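Local coordinates for protein osa (Shigella flexneri, PDB 4O7K), which suppresses the oncogenicity of Agrobacterium tumefaciens, acting as a plasmid fertility inhibition factor, at residues Leu28-Pro33 with Tyr70-Ala75. The protein carries 1 engineered substitution. Sequence-based numbering, arbitrary orientation.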
ATOM      1  N   LEU A  28      15.021   1.646  11.807  1.00 50.60           N
ATOM      2  CA  LEU A  28      14.914   3.101  11.725  1.00 51.52           C
ATOM      3  C   LEU A  28      13.455   3.560  11.646  1.00 48.15           C
ATOM      4  O   LEU A  28      12.628   2.912  11.006  1.00 46.90           O
ATOM      5  CB  LEU A  28      15.695   3.623  10.510  1.00 52.43           C
ATOM      6  CG  LEU A  28      17.211   3.403  10.500  1.00 53.42           C
ATOM      7  CD1 LEU A  28      17.822   3.945   9.217  1.00 57.79           C
ATOM      8  CD2 LEU A  28      17.861   4.044  11.718  1.00 51.09           C
ATOM      9  N   PRO A  29      13.140   4.698  12.289  1.00 50.86           N
ATOM     10  CA  PRO A  29      11.773   5.230  12.276  1.00 46.14           C
ATOM     11  C   PRO A  29      11.345   5.658  10.868  1.00 38.61           C
ATOM     12  O   PRO A  29      12.099   6.337  10.170  1.00 44.57           O
ATOM     13  CB  PRO A  29      11.864   6.436  13.225  1.00 42.88           C
ATOM     14  CG  PRO A  29      13.280   6.873  13.127  1.00 47.71           C
ATOM     15  CD  PRO A  29      14.077   5.601  12.977  1.00 44.36           C
ATOM     16  N   LEU A  30      10.158   5.239  10.443  1.00 41.93           N
ATOM     17  CA  LEU A  30       9.640   5.656   9.146  1.00 35.48           C
ATOM     18  C   LEU A  30       8.651   6.802   9.357  1.00 41.81           C
ATOM     19  O   LEU A  30       8.186   7.023  10.472  1.00 42.65           O
ATOM     20  CB  LEU A  30       8.978   4.481   8.411  1.00 32.46           C
ATOM     21  CG  LEU A  30       9.931   3.409   7.861  1.00 34.34           C
ATOM     22  CD1 LEU A  30       9.170   2.260   7.167  1.00 39.37           C
ATOM     23  CD2 LEU A  30      10.950   4.031   6.907  1.00 39.07           C
ATOM     24  N   GLU A  31       8.369   7.555   8.301  1.00 37.08           N
ATOM     25  CA  GLU A  31       7.303   8.544   8.350  1.00 40.68           C
ATOM     26  C   GLU A  31       5.944   7.845   8.287  1.00 32.13           C
ATOM     27  O   GLU A  31       5.629   7.152   7.317  1.00 28.65           O
ATOM     28  CB  GLU A  31       7.441   9.561   7.211  1.00 38.60           C
ATOM     29  CG  GLU A  31       8.794  10.256   7.165  1.00 50.07           C
ATOM     30  CD  GLU A  31       8.672  11.761   7.046  1.00 61.57           C
ATOM     31  OE1 GLU A  31       7.593  12.234   6.629  1.00 64.49           O
ATOM     32  OE2 GLU A  31       9.650  12.471   7.378  1.00 70.13           O
ATOM     33  N   LEU A  32       5.147   8.053   9.327  1.00 28.24           N
ATOM     34  CA  LEU A  32       3.825   7.453   9.472  1.00 26.55           C
ATOM     35  C   LEU A  32       2.703   8.311   8.892  1.00 28.13           C
ATOM     36  O   LEU A  32       2.762   9.551   8.937  1.00 29.59           O
ATOM     37  CB  LEU A  32       3.521   7.198  10.953  1.00 24.61           C
ATOM     38  CG  LEU A  32       4.112   5.995  11.701  1.00 37.95           C
ATOM     39  CD1 LEU A  32       5.613   6.017  11.717  1.00 42.03           C
ATOM     40  CD2 LEU A  32       3.584   5.910  13.133  1.00 37.22           C
ATOM     41  N   PRO A  33       1.652   7.658   8.368  1.00 26.29           N
ATOM     42  CA  PRO A  33       0.450   8.432   8.048  1.00 24.65           C
ATOM     43  C   PRO A  33      -0.108   9.057   9.329  1.00 26.28           C
ATOM     44  O   PRO A  33       0.041   8.478  10.401  1.00 26.11           O
ATOM     45  CB  PRO A  33      -0.511   7.396   7.447  1.00 28.22           C
ATOM     46  CG  PRO A  33       0.039   6.059   7.824  1.00 27.38           C
ATOM     47  CD  PRO A  33       1.531   6.240   7.991  1.00 22.58           C
ATOM     48  N   TYR A  70      -1.000  -0.978   8.453  1.00 22.96           N
ATOM     49  CA  TYR A  70      -0.052   0.038   8.007  1.00 21.95           C
ATOM     50  C   TYR A  70       1.162  -0.681   7.472  1.00 24.88           C
ATOM     51  O   TYR A  70       1.825  -1.412   8.210  1.00 21.92           O
ATOM     52  CB  TYR A  70       0.339   0.974   9.145  1.00 21.05           C
ATOM     53  CG  TYR A  70      -0.832   1.742   9.699  1.00 23.11           C
ATOM     54  CD1 TYR A  70      -1.461   2.726   8.944  1.00 23.49           C
ATOM     55  CD2 TYR A  70      -1.326   1.466  10.964  1.00 27.55           C
ATOM     56  CE1 TYR A  70      -2.547   3.420   9.441  1.00 26.93           C
ATOM     57  CE2 TYR A  70      -2.410   2.142  11.464  1.00 27.98           C
ATOM     58  CZ  TYR A  70      -3.008   3.124  10.705  1.00 32.27           C
ATOM     59  OH  TYR A  70      -4.078   3.801  11.219  1.00 31.32           O
ATOM     60  N   VAL A  71       1.457  -0.501   6.191  1.00 23.83           N
ATOM     61  CA  VAL A  71       2.538  -1.284   5.619  1.00 24.43           C
ATOM     62  C   VAL A  71       3.764  -0.451   5.300  1.00 25.20           C
ATOM     63  O   VAL A  71       3.688   0.732   4.957  1.00 24.02           O
ATOM     64  CB  VAL A  71       2.102  -2.050   4.326  1.00 24.41           C
ATOM     65  CG1 VAL A  71       0.917  -2.968   4.621  1.00 23.29           C
ATOM     66  CG2 VAL A  71       1.765  -1.092   3.204  1.00 22.68           C
ATOM     67  N   ASN A  72       4.905  -1.095   5.466  1.00 24.75           N
ATOM     68  CA  ASN A  72       6.165  -0.602   4.969  1.00 24.95           C
ATOM     69  C   ASN A  72       6.119  -0.653   3.446  1.00 27.75           C
ATOM     70  O   ASN A  72       6.073  -1.740   2.856  1.00 24.74           O
ATOM     71  CB  ASN A  72       7.296  -1.466   5.537  1.00 24.59           C
ATOM     72  CG  ASN A  72       8.663  -1.043   5.061  1.00 31.11           C
ATOM     73  OD1 ASN A  72       8.859  -0.703   3.894  1.00 33.38           O
ATOM     74  ND2 ASN A  72       9.631  -1.083   5.968  1.00 30.89           N
ATOM     75  N   GLY A  73       6.114   0.512   2.805  1.00 24.47           N
ATOM     76  CA  GLY A  73       6.027   0.581   1.350  1.00 25.62           C
ATOM     77  C   GLY A  73       6.984  -0.329   0.594  1.00 28.06           C
ATOM     78  O   GLY A  73       6.576  -1.044  -0.328  1.00 26.76           O
ATOM     79  N   LEU A  74       8.261  -0.312   0.974  1.00 23.06           N
ATOM     80  CA  LEU A  74       9.254  -1.158   0.308  1.00 26.04           C
ATOM     81  C   LEU A  74       8.962  -2.648   0.498  1.00 25.84           C
ATOM     82  O   LEU A  74       9.190  -3.450  -0.405  1.00 27.04           O
ATOM     83  CB  LEU A  74      10.658  -0.858   0.828  1.00 28.01           C
ATOM     84  CG  LEU A  74      11.271   0.506   0.498  1.00 34.83           C
ATOM     85  CD1 LEU A  74      12.715   0.524   0.961  1.00 33.29           C
ATOM     86  CD2 LEU A  74      11.171   0.838  -0.989  1.00 34.96           C
ATOM     87  N   ALA A  75       8.489  -3.017   1.686  1.00 24.39           N
ATOM     88  CA  ALA A  75       8.156  -4.420   1.941  1.00 23.43           C
ATOM     89  C   ALA A  75       6.924  -4.833   1.141  1.00 24.96           C
ATOM     90  O   ALA A  75       6.841  -5.961   0.639  1.00 26.72           O
ATOM     91  CB  ALA A  75       7.929  -4.652   3.411  1.00 27.72           C
TER
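A chi1 of 179° swings the N72 carboxamide away from its own backbone N, while CG of L30 lies anti to its carbonyl carbon (chi1 -72°), and the two side chains cross at about a right angle. CD1 of L30 sits over the flat face of the carboxamide, above ND2, in van der Waals contact at 3.6 Å from ND2 and 3.9 Å from CG of N72. The carboxamide oxygen serves a different purpose. N72 closes strand 67-72 and occupies the N-cap position of helix 73-81, where OD1 accepts a bond from A75 N at 3.2 Å; the N-H...O angle is 159°, and the donor stands well above the carbonyl plane. The bond to OD1 would limit rotation of the amide and so keep its face turned to L30, at a strand-to-helix junction within the region assigned to the plasmid fertility inhibition factor family, which belongs to the ParB/Srx clan. Further along the loop that leads from helix 4-24 to strand 34-35, P33 brings CG to 3.8 Å from CD1 and 4.0 Å from CE1 of Y70, an apolar approach that meets the ring obliquely. The hydroxyl of that ring is hydrogen-bonded to W45 NE1, and the two rings stand nearly perpendicular. V153 of strand 153-158, which pairs with strand 67-72, touches both L30 and P33, while L22 of helix 4-24 packs on N72.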